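Local structure of coronin (Toxoplasma gondii, 4OZU) at residues A[20-25]-A[64-69]; A[76-81]-A[103-108]; A[82-87]-A[135-140]; A[327-332]-A[348-353]. The protein probably binds actin filaments and contributes to parasite invasion and egress, this chain being its WD40 beta-propeller domain. One frame throughout, in Å; residues are numbered along the deposited sequence. Where two conformers were deposited one is given.

Contact 1. Residues A[20-25]-A[64-69]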
# COMPACT_ATOMS: atom_id res chain seq x y z
N TRP A 20 -7.31 -14.56 -12.88
CA TRP A 20 -8.53 -14.45 -13.67
C TRP A 20 -8.28 -14.80 -15.13
O TRP A 20 -7.20 -14.54 -15.66
CB TRP A 20 -9.10 -13.04 -13.61
CG TRP A 20 -9.66 -12.64 -12.28
CD1 TRP A 20 -9.31 -13.13 -11.06
CD2 TRP A 20 -10.67 -11.66 -12.05
NE1 TRP A 20 -10.04 -12.50 -10.07
CE2 TRP A 20 -10.88 -11.59 -10.66
CE3 TRP A 20 -11.41 -10.82 -12.89
CZ2 TRP A 20 -11.81 -10.73 -10.09
CZ3 TRP A 20 -12.33 -9.96 -12.32
CH2 TRP A 20 -12.52 -9.92 -10.93
N LYS A 21 -9.28 -15.37 -15.79
CA LYS A 21 -9.19 -15.54 -17.23
C LYS A 21 -9.29 -14.17 -17.90
O LYS A 21 -8.62 -13.89 -18.89
CB LYS A 21 -10.29 -16.48 -17.74
CG LYS A 21 -10.08 -17.93 -17.30
CD LYS A 21 -8.88 -18.57 -18.00
CE LYS A 21 -8.43 -19.85 -17.32
NZ LYS A 21 -7.87 -19.61 -15.96
N GLN A 22 -10.14 -13.31 -17.33
CA GLN A 22 -10.30 -11.95 -17.84
C GLN A 22 -9.12 -11.08 -17.45
O GLN A 22 -8.45 -11.33 -16.44
CB GLN A 22 -11.59 -11.34 -17.30
CG GLN A 22 -12.86 -11.98 -17.84
CD GLN A 22 -14.11 -11.43 -17.19
OE1 GLN A 22 -14.78 -10.55 -17.74
NE2 GLN A 22 -14.44 -11.94 -16.00
N GLN A 23 -8.87 -10.05 -18.26
CA GLN A 23 -7.78 -9.10 -18.02
C GLN A 23 -8.21 -7.70 -18.41
O GLN A 23 -9.12 -7.54 -19.23
CB GLN A 23 -6.54 -9.49 -18.82
CG GLN A 23 -6.02 -10.89 -18.58
CD GLN A 23 -4.92 -11.27 -19.57
OE1 GLN A 23 -4.92 -10.83 -20.72
NE2 GLN A 23 -3.98 -12.09 -19.11
N TYR A 24 -7.55 -6.70 -17.84
CA TYR A 24 -7.58 -5.35 -18.40
C TYR A 24 -6.47 -5.34 -19.44
O TYR A 24 -5.30 -5.43 -19.08
CB TYR A 24 -7.37 -4.28 -17.33
CG TYR A 24 -8.24 -4.45 -16.10
CD1 TYR A 24 -7.87 -5.31 -15.07
CD2 TYR A 24 -9.44 -3.76 -15.97
CE1 TYR A 24 -8.66 -5.48 -13.95
CE2 TYR A 24 -10.24 -3.91 -14.85
CZ TYR A 24 -9.84 -4.77 -13.84
OH TYR A 24 -10.64 -4.93 -12.74
N SER A 25 -6.82 -5.26 -20.72
CA SER A 25 -5.83 -5.41 -21.78
C SER A 25 -5.85 -4.26 -22.78
O SER A 25 -6.71 -3.38 -22.73
CB SER A 25 -6.05 -6.74 -22.51
OG SER A 25 -7.30 -6.77 -23.18
N ALA A 64 -14.60 -2.37 -12.32
CA ALA A 64 -15.64 -3.25 -12.84
C ALA A 64 -15.55 -3.46 -14.35
O ALA A 64 -16.03 -4.48 -14.87
CB ALA A 64 -17.00 -2.69 -12.48
N ASP A 65 -14.94 -2.52 -15.06
CA ASP A 65 -14.93 -2.55 -16.52
C ASP A 65 -13.72 -3.31 -17.04
O ASP A 65 -12.83 -2.75 -17.69
CB ASP A 65 -14.95 -1.13 -17.08
CG ASP A 65 -16.27 -0.42 -16.81
OD1 ASP A 65 -17.29 -1.11 -16.60
OD2 ASP A 65 -16.28 0.83 -16.82
N ILE A 66 -13.70 -4.61 -16.76
CA ILE A 66 -12.60 -5.46 -17.19
C ILE A 66 -12.77 -5.81 -18.67
O ILE A 66 -13.88 -5.77 -19.20
CB ILE A 66 -12.53 -6.75 -16.33
CG1 ILE A 66 -11.19 -7.47 -16.56
CG2 ILE A 66 -13.72 -7.66 -16.62
CD1 ILE A 66 -10.76 -8.33 -15.38
N GLY A 67 -11.66 -6.12 -19.33
CA GLY A 67 -11.68 -6.50 -20.73
C GLY A 67 -10.74 -5.68 -21.59
O GLY A 67 -9.86 -4.98 -21.10
N ARG A 68 -10.95 -5.79 -22.90
CA ARG A 68 -10.08 -5.15 -23.89
C ARG A 68 -10.37 -3.67 -24.03
O ARG A 68 -11.52 -3.24 -23.94
CB ARG A 68 -10.23 -5.86 -25.24
CG ARG A 68 -9.57 -5.13 -26.41
CD ARG A 68 -9.13 -6.07 -27.52
NE ARG A 68 -10.24 -6.72 -28.21
CZ ARG A 68 -10.10 -7.58 -29.22
NH1 ARG A 68 -8.90 -7.90 -29.66
NH2 ARG A 68 -11.17 -8.11 -29.78
N ASN A 69 -9.30 -2.90 -24.26
CA ASN A 69 -9.36 -1.46 -24.50
C ASN A 69 -10.42 -0.74 -23.67
O ASN A 69 -11.33 -0.12 -24.23
CB ASN A 69 -9.58 -1.18 -25.99
CG ASN A 69 -9.24 0.25 -26.37
OD1 ASN A 69 -8.56 0.96 -25.63
ND2 ASN A 69 -9.72 0.68 -27.53

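Contact 2. Residues A[76-81]-A[103-108]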
# COMPACT_ATOMS: atom_id res chain seq x y z
N LYS A 76 -3.17 14.38 -15.73
CA LYS A 76 -1.91 14.95 -16.20
C LYS A 76 -1.28 15.83 -15.11
O LYS A 76 -1.06 15.36 -14.00
CB LYS A 76 -2.14 15.73 -17.50
CG LYS A 76 -2.73 14.88 -18.62
CD LYS A 76 -2.79 15.64 -19.93
CE LYS A 76 -3.38 14.78 -21.05
NZ LYS A 76 -2.53 13.60 -21.37
N GLY A 77 -0.99 17.09 -15.41
CA GLY A 77 -0.48 18.01 -14.39
C GLY A 77 0.99 17.81 -14.06
O GLY A 77 1.75 18.79 -13.99
N HIS A 78 1.39 16.57 -13.84
CA HIS A 78 2.79 16.24 -13.53
C HIS A 78 3.73 16.71 -14.63
O HIS A 78 3.38 16.67 -15.81
CB HIS A 78 2.96 14.73 -13.34
CG HIS A 78 1.87 14.09 -12.53
ND1 HIS A 78 0.78 13.47 -13.11
CD2 HIS A 78 1.71 13.97 -11.19
CE1 HIS A 78 -0.00 13.00 -12.16
NE2 HIS A 78 0.54 13.29 -10.99
N THR A 79 4.93 17.14 -14.24
CA THR A 79 5.93 17.60 -15.20
C THR A 79 7.09 16.60 -15.28
O THR A 79 7.98 16.72 -16.11
CB THR A 79 6.45 19.01 -14.84
OG1 THR A 79 7.32 18.95 -13.70
CG2 THR A 79 5.29 19.95 -14.55
N ALA A 80 7.04 15.58 -14.42
CA ALA A 80 8.00 14.48 -14.46
C ALA A 80 7.27 13.18 -14.14
O ALA A 80 6.05 13.16 -14.07
CB ALA A 80 9.15 14.74 -13.49
N SER A 81 8.02 12.10 -13.93
CA SER A 81 7.42 10.79 -13.75
C SER A 81 6.73 10.65 -12.40
O SER A 81 7.12 11.29 -11.42
CB SER A 81 8.47 9.69 -13.90
OG SER A 81 9.34 9.67 -12.78
N ILE A 103 6.70 17.62 -6.33
CA ILE A 103 5.38 18.06 -5.93
C ILE A 103 4.45 16.89 -5.64
O ILE A 103 4.40 15.91 -6.39
CB ILE A 103 4.76 18.96 -7.03
CG1 ILE A 103 5.61 20.22 -7.19
CG2 ILE A 103 3.32 19.33 -6.70
CD1 ILE A 103 5.27 21.07 -8.41
N VAL A 104 3.72 16.98 -4.52
CA VAL A 104 2.64 16.06 -4.22
C VAL A 104 1.34 16.73 -4.64
O VAL A 104 1.07 17.86 -4.25
CB VAL A 104 2.59 15.66 -2.73
CG1 VAL A 104 1.41 14.72 -2.46
CG2 VAL A 104 3.89 14.99 -2.31
N ARG A 105 0.55 16.02 -5.44
CA ARG A 105 -0.69 16.57 -5.99
C ARG A 105 -1.89 15.77 -5.48
O ARG A 105 -1.87 14.55 -5.49
CB ARG A 105 -0.66 16.53 -7.52
CG ARG A 105 0.37 17.47 -8.12
CD ARG A 105 0.51 17.29 -9.62
NE ARG A 105 1.41 18.28 -10.21
CZ ARG A 105 2.74 18.16 -10.27
NH1 ARG A 105 3.34 17.09 -9.78
NH2 ARG A 105 3.47 19.12 -10.84
N ILE A 106 -2.91 16.49 -5.01
CA ILE A 106 -4.16 15.87 -4.59
C ILE A 106 -5.17 16.07 -5.71
O ILE A 106 -5.37 17.19 -6.18
CB ILE A 106 -4.72 16.46 -3.27
CG1 ILE A 106 -3.62 16.56 -2.21
CG2 ILE A 106 -5.87 15.62 -2.76
CD1 ILE A 106 -2.90 15.27 -1.92
N TRP A 107 -5.81 14.99 -6.13
CA TRP A 107 -6.72 15.00 -7.26
C TRP A 107 -8.14 14.67 -6.84
O TRP A 107 -8.35 13.86 -5.93
CB TRP A 107 -6.26 13.99 -8.30
CG TRP A 107 -4.89 14.23 -8.82
CD1 TRP A 107 -3.75 13.58 -8.44
CD2 TRP A 107 -4.50 15.17 -9.83
NE1 TRP A 107 -2.68 14.06 -9.15
CE2 TRP A 107 -3.11 15.04 -10.01
CE3 TRP A 107 -5.20 16.10 -10.60
CZ2 TRP A 107 -2.41 15.81 -10.92
CZ3 TRP A 107 -4.50 16.87 -11.51
CH2 TRP A 107 -3.11 16.72 -11.66
N GLN A 108 -9.11 15.28 -7.50
CA GLN A 108 -10.52 14.95 -7.31
C GLN A 108 -11.16 14.57 -8.64
O GLN A 108 -11.37 15.42 -9.51
CB GLN A 108 -11.28 16.11 -6.69
CG GLN A 108 -12.71 15.76 -6.30
CD GLN A 108 -13.39 16.86 -5.51
OE1 GLN A 108 -13.06 18.04 -5.65
NE2 GLN A 108 -14.35 16.48 -4.68

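Contact 3. Residues A[82-87]-A[135-140]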
# COMPACT_ATOMS: atom_id res chain seq x y z
N ILE A 82 5.72 9.79 -12.37
CA ILE A 82 5.00 9.49 -11.14
C ILE A 82 5.72 8.41 -10.35
O ILE A 82 5.98 7.32 -10.87
CB ILE A 82 3.56 9.04 -11.44
CG1 ILE A 82 2.79 10.15 -12.16
CG2 ILE A 82 2.83 8.65 -10.16
CD1 ILE A 82 1.54 9.67 -12.89
N GLN A 83 6.02 8.71 -9.09
CA GLN A 83 6.76 7.79 -8.22
C GLN A 83 5.87 6.98 -7.29
O GLN A 83 6.24 5.88 -6.88
CB GLN A 83 7.77 8.57 -7.39
CG GLN A 83 8.88 9.19 -8.23
CD GLN A 83 9.71 8.15 -8.96
OE1 GLN A 83 9.82 8.19 -10.19
NE2 GLN A 83 10.29 7.23 -8.21
N ASP A 84 4.71 7.53 -6.94
CA ASP A 84 3.78 6.83 -6.07
C ASP A 84 2.38 7.39 -6.25
O ASP A 84 2.20 8.55 -6.60
CB ASP A 84 4.21 6.95 -4.59
CG ASP A 84 3.48 5.96 -3.68
OD1 ASP A 84 3.01 4.91 -4.19
OD2 ASP A 84 3.39 6.21 -2.45
N THR A 85 1.40 6.54 -6.02
CA THR A 85 -0.00 6.91 -6.16
C THR A 85 -0.77 6.21 -5.04
O THR A 85 -0.50 5.05 -4.76
CB THR A 85 -0.61 6.48 -7.52
OG1 THR A 85 0.17 7.03 -8.60
CG2 THR A 85 -2.04 6.96 -7.64
N ASN A 86 -1.71 6.90 -4.42
CA ASN A 86 -2.58 6.27 -3.42
C ASN A 86 -3.94 6.95 -3.36
O ASN A 86 -4.03 8.17 -3.25
CB ASN A 86 -1.93 6.28 -2.04
CG ASN A 86 -1.11 5.02 -1.77
OD1 ASN A 86 -1.62 3.90 -1.87
ND2 ASN A 86 0.16 5.20 -1.43
N PHE A 87 -4.99 6.15 -3.44
CA PHE A 87 -6.34 6.65 -3.21
C PHE A 87 -6.57 6.96 -1.74
O PHE A 87 -5.96 6.34 -0.86
CB PHE A 87 -7.37 5.62 -3.68
CG PHE A 87 -7.48 5.52 -5.17
CD1 PHE A 87 -8.31 6.36 -5.87
CD2 PHE A 87 -6.74 4.58 -5.87
CE1 PHE A 87 -8.41 6.27 -7.24
CE2 PHE A 87 -6.84 4.48 -7.25
CZ PHE A 87 -7.68 5.33 -7.93
N SER A 135 7.02 8.75 -1.98
CA SER A 135 5.83 8.15 -1.40
C SER A 135 4.82 9.21 -1.02
O SER A 135 5.16 10.36 -0.75
CB SER A 135 6.19 7.31 -0.18
OG SER A 135 6.77 8.11 0.84
N ALA A 136 3.55 8.82 -1.02
CA ALA A 136 2.46 9.66 -0.57
C ALA A 136 1.43 8.74 0.04
O ALA A 136 0.72 8.03 -0.67
CB ALA A 136 1.88 10.47 -1.71
N GLU A 137 1.36 8.74 1.37
CA GLU A 137 0.51 7.80 2.11
C GLU A 137 -0.49 8.52 3.01
O GLU A 137 -0.13 9.36 3.84
CB GLU A 137 1.38 6.87 2.95
CG GLU A 137 2.21 5.88 2.14
CD GLU A 137 1.43 4.63 1.72
OE1 GLU A 137 0.34 4.39 2.26
OE2 GLU A 137 1.94 3.90 0.84
N TRP A 138 -1.75 8.14 2.85
CA TRP A 138 -2.83 8.71 3.64
C TRP A 138 -2.93 8.05 5.00
O TRP A 138 -2.83 6.83 5.12
CB TRP A 138 -4.17 8.52 2.93
CG TRP A 138 -4.31 9.18 1.61
CD1 TRP A 138 -4.13 8.62 0.38
CD2 TRP A 138 -4.72 10.53 1.38
NE1 TRP A 138 -4.39 9.54 -0.61
CE2 TRP A 138 -4.75 10.72 -0.02
CE3 TRP A 138 -5.06 11.60 2.22
CZ2 TRP A 138 -5.11 11.94 -0.59
CZ3 TRP A 138 -5.40 12.81 1.64
CH2 TRP A 138 -5.43 12.97 0.25
N ASN A 139 -3.17 8.87 6.02
CA ASN A 139 -3.49 8.36 7.34
C ASN A 139 -4.76 7.52 7.27
O ASN A 139 -5.76 7.96 6.71
CB ASN A 139 -3.66 9.53 8.32
CG ASN A 139 -3.74 9.07 9.75
OD1 ASN A 139 -4.65 8.33 10.14
ND2 ASN A 139 -2.78 9.51 10.56
N PRO A 140 -4.73 6.30 7.84
CA PRO A 140 -5.88 5.40 7.73
C PRO A 140 -7.03 5.74 8.67
O PRO A 140 -8.09 5.15 8.53
CB PRO A 140 -5.29 4.04 8.08
CG PRO A 140 -4.18 4.36 9.02
CD PRO A 140 -3.59 5.65 8.52
O HOH W 1 4.10 4.60 -0.52

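Contact 4. Residues A[327-332]-A[348-353]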
# COMPACT_ATOMS: atom_id res chain seq x y z
N GLN A 327 -17.20 -11.52 -1.87
CA GLN A 327 -17.43 -12.34 -0.69
C GLN A 327 -18.03 -13.70 -1.03
O GLN A 327 -17.75 -14.69 -0.36
CB GLN A 327 -18.34 -11.60 0.30
CG GLN A 327 -17.64 -10.44 0.99
CD GLN A 327 -18.51 -9.80 2.07
OE1 GLN A 327 -19.65 -9.43 1.81
NE2 GLN A 327 -17.98 -9.71 3.28
N MET A 328 -18.85 -13.74 -2.07
CA MET A 328 -19.50 -15.00 -2.45
C MET A 328 -18.51 -16.00 -3.05
O MET A 328 -18.83 -17.18 -3.19
CB MET A 328 -20.65 -14.73 -3.42
CG MET A 328 -21.84 -14.05 -2.76
SD MET A 328 -22.44 -14.94 -1.31
CE MET A 328 -22.90 -16.51 -2.02
N ARG A 329 -17.31 -15.53 -3.38
CA ARG A 329 -16.27 -16.41 -3.92
C ARG A 329 -15.24 -16.78 -2.87
O ARG A 329 -14.25 -17.45 -3.17
CB ARG A 329 -15.59 -15.74 -5.12
CG ARG A 329 -16.49 -15.62 -6.33
CD ARG A 329 -15.69 -15.40 -7.60
NE ARG A 329 -14.91 -14.17 -7.54
CZ ARG A 329 -13.61 -14.07 -7.78
NH1 ARG A 329 -12.88 -15.13 -8.11
NH2 ARG A 329 -13.03 -12.88 -7.69
N ALA A 330 -15.47 -16.34 -1.63
CA ALA A 330 -14.52 -16.53 -0.54
C ALA A 330 -13.19 -15.89 -0.91
O ALA A 330 -12.12 -16.34 -0.49
CB ALA A 330 -14.33 -18.01 -0.21
N GLU A 331 -13.26 -14.82 -1.69
CA GLU A 331 -12.08 -14.01 -2.00
C GLU A 331 -11.76 -13.12 -0.81
O GLU A 331 -12.61 -12.36 -0.38
CB GLU A 331 -12.33 -13.16 -3.25
CG GLU A 331 -11.13 -12.31 -3.67
CD GLU A 331 -11.46 -11.39 -4.83
OE1 GLU A 331 -12.42 -10.58 -4.70
OE2 GLU A 331 -10.76 -11.47 -5.86
N ILE A 332 -10.53 -13.20 -0.29
CA ILE A 332 -10.16 -12.33 0.83
C ILE A 332 -9.21 -11.21 0.41
O ILE A 332 -9.10 -10.19 1.09
CB ILE A 332 -9.52 -13.13 1.99
CG1 ILE A 332 -8.17 -13.72 1.60
CG2 ILE A 332 -10.47 -14.24 2.45
CD1 ILE A 332 -7.39 -14.24 2.79
N SER A 348 -6.90 -13.52 -7.66
CA SER A 348 -7.69 -13.67 -6.44
C SER A 348 -6.97 -14.57 -5.45
O SER A 348 -6.31 -15.53 -5.85
CB SER A 348 -9.08 -14.26 -6.76
OG SER A 348 -9.91 -13.31 -7.42
N PHE A 349 -7.10 -14.26 -4.17
CA PHE A 349 -6.64 -15.14 -3.11
C PHE A 349 -7.87 -15.63 -2.35
O PHE A 349 -8.59 -14.84 -1.72
CB PHE A 349 -5.64 -14.42 -2.21
CG PHE A 349 -4.46 -13.90 -2.97
CD1 PHE A 349 -3.38 -14.72 -3.24
CD2 PHE A 349 -4.46 -12.62 -3.48
CE1 PHE A 349 -2.30 -14.26 -3.97
CE2 PHE A 349 -3.38 -12.14 -4.21
CZ PHE A 349 -2.31 -12.97 -4.45
N ILE A 350 -8.10 -16.93 -2.47
CA ILE A 350 -9.36 -17.56 -2.10
C ILE A 350 -9.15 -18.65 -1.08
O ILE A 350 -8.24 -19.47 -1.21
CB ILE A 350 -10.04 -18.15 -3.36
CG1 ILE A 350 -10.46 -17.03 -4.30
CG2 ILE A 350 -11.27 -18.96 -2.99
CD1 ILE A 350 -10.67 -17.47 -5.71
N VAL A 351 -9.97 -18.66 -0.04
CA VAL A 351 -9.99 -19.77 0.90
C VAL A 351 -10.82 -20.90 0.32
O VAL A 351 -11.99 -20.71 0.03
CB VAL A 351 -10.57 -19.36 2.26
CG1 VAL A 351 -10.58 -20.54 3.22
CG2 VAL A 351 -9.78 -18.19 2.84
N PRO A 352 -10.22 -22.10 0.16
CA PRO A 352 -11.00 -23.20 -0.40
C PRO A 352 -12.04 -23.70 0.60
O PRO A 352 -11.70 -23.99 1.75
CB PRO A 352 -9.95 -24.28 -0.68
CG PRO A 352 -8.85 -24.00 0.27
CD PRO A 352 -8.83 -22.50 0.45
N ARG A 353 -13.28 -23.78 0.15
CA ARG A 353 -14.37 -24.25 0.98
C ARG A 353 -15.25 -25.19 0.16
O ARG A 353 -15.36 -25.03 -1.05
CB ARG A 353 -15.19 -23.08 1.53
CG ARG A 353 -14.46 -22.28 2.61
CD ARG A 353 -14.39 -23.05 3.93
NE ARG A 353 -13.55 -22.39 4.93
CZ ARG A 353 -13.96 -21.42 5.74
NH1 ARG A 353 -15.21 -20.96 5.69
NH2 ARG A 353 -13.11 -20.89 6.61

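Contact 1. Residues A[20-25]-A[64-69]
Ile66 is the side chain by which residues 64-69 grip residues 20-25. Its CB stands 3.9 Å from CE2 of Tyr24. From there the longer branch leaves with CG1 anti to the backbone N (chi1 -167°), which carries it across the phenol ring: CG1 lies 3.9 Å from the centroid of the Tyr24 ring and only 5° off the ring normal, a CH-pi contact over one face. The same CG1 is 3.4 Å from the backbone O of Gln23. At the tip, CD1 reaches CE3 of the Trp20 indole at 3.6 Å and CB of Gln22 at 3.7 Å. The short branch turns the other way, and CG2 meets OE1 of the extended Gln22 chain at 3.3 Å. Ile66 sits where the short, weakly bonded strand 67-68 runs parallel to the end of strand 16-25, outermost in the blade in which 16-25 also pairs with strand 343-350. The backbone seam is slight. Ser25 N bonds well to Gly67 O (3.1 Å, 168°), although it approaches from above the carbonyl plane, whereas the bond from Gly67 N to Gln23 O is weak at 2.9 Å. Gly67 has a positive phi, a conformation that suits glycine. The Tyr24 ring is tethered at its far end, where OH is hydrogen-bonded to the backbone O of Leu63, and Trp20 NE1 is bonded to Ser348 OG.

Contact 2. Residues A[76-81]-A[103-108]
Three flat groups, the guanidinium of Arg105, the imidazole of His78 and the indole of Trp107, meet at steep or oblique angles. Arg105 runs extended from CG to NE, and its guanidinium is sandwiched, with CA of His78 3.8 Å above one face and CG2 of Ile103 3.7 Å above the other. The His78 side chain passes Arg105 in the opposite direction, its ring turned 68° from the guanidinium plane, with CD2 at 3.8 Å from NH1. Beyond CD2, at the NE2/CE1 end of the imidazole, stands Trp107, whose six-membered ring is tilted by 58° to it with centroids 5.5 Å apart. His78 NE2 approaches the edge of the indole, 3.8 Å from Trp107 NE1. These nitrogens do not bond each other; each is hydrogen-bonded to OG1 of Thr97. Trp107, Thr97 and His78 correspond to three members of the Asp-His-Ser/Thr-Trp tetrad of WD40 repeats; His78 ND1 is bonded to Gly56 O. Gly77, at positive phi, brings its CA to 4.0 Å from Trp107 CH2, with no side chain between. Lys76 O lies 3.4 Å from Trp107 CZ2. The charge of Arg105 is met by a salt bridge to Asp101, which also binds Thr79 OG1. The loop 76-81 thus leads from strand 73-75 to strand 82-87 across one face of strand 104-108, which itself runs between strands 94-99 and 124-126.

Contact 3. Residues A[82-87]-A[135-140]
Two carboxylates, Asp84 and Glu137, bring OD2 and OE2 to within 4.3 Å of each other, bridged by a water that donates a hydrogen bond to both. The repulsion is probably eased further by Lys179, which forms a salt bridge with Glu137. Strands 82-87 and 135-138 run almost parallel (9°) with axes 5.9 Å apart, yet every direct hydrogen bond between them uses a side chain. Asp84, with CG anti to its backbone N, offers the anti lone pair of OD2 to Ala136 N at 3.0 Å. Asn86 ND2 donates in its amide plane to Ala136 O, also 3.0 Å, and makes a weak second bond to Glu137 OE2. Further along, the Trp138 indole turns its edge to the other strand: NE1 reaches Asn86 O at 3.0 Å, the acceptor lying in the ring plane while the nitrogen sits above the carbonyl plane. These strands are the inner edges of adjacent propeller blades near the central axis. Gln83 and Asp84 form a classic beta bulge opposite Ala98, Trp138 packs on Ile94 and Ala96 of strand 94-99, and Glu137 O in turn accepts a bond from Trp180 of strand 175-180 in the next blade.

Contact 4. Residues A[327-332]-A[348-353]
Residues 327-329 form a short 3-10 turn, after which Ala330, in the left-handed helical region, swings the chain into strand 331-339. The touching parts run 93° apart end to end, but they still pair: Glu331 and Ile350 form an antiparallel non-hydrogen-bonded pair with CA atoms 4.5 Å apart. A backbone bond flanks it in each direction. Ile332 N reaches Phe349 O at 2.9 Å, nearly along the C=O axis, and Val351 N meets Ala330 O at 3.2 Å in the carbonyl plane. Among the side chains, Glu331 is the polar centre. With CG anti to the backbone N (chi1 -178°) and the chain extended beyond it, OE2 arrives at Ser348 and takes a 2.6 Å hydrogen bond from its OG, which stands above the carboxylate plane by 31°. Arg329, bent at chi3, brings NH2 to 3.2 Å from the same Glu331 OE2, and Arg334 adds a second salt bridge, so one buried oxygen is gripped by a hydroxyl and two cations, a setting that would favour the ionised carboxylate. The NE of Arg329 is held by Asp326. Apolar contacts lie away from this cluster: Ala330 CB is 4.2 Å from Ile350 CG2, and Ile332 CG2 is 4.0 Å from Val351 CG2. The arrangement marks the open end of the beta hairpin 331-339/343-350, which strand 16-25 from the N-terminal part joins along 343-350, the Velcro-like closure typical of WD40 propellers.

In the fold
Along the chain, contact 1 closes before contacts 2 and 3, whose segments alternate, and contact 4 comes last. Contacts 1 and 4 share the blade built from both ends of the chain: strands 16-25 and 343-350 are neighbours in its sheet, and although the contact centres are about 20 Å apart, they touch through Trp20. Contacts 2 and 3, with centres about 12 Å apart, share the sheet of strands 82-87, 94-99, 104-108 and 124-126, and Ile106 packs on Trp138 between them. Contact 2 lies toward its periphery, and contact 3 links it to the next blade near the centre. Contacts 2 and 4 lie on opposite sides of the chain's centre. Together they sample ring closure, blade interior and blade-to-blade joint.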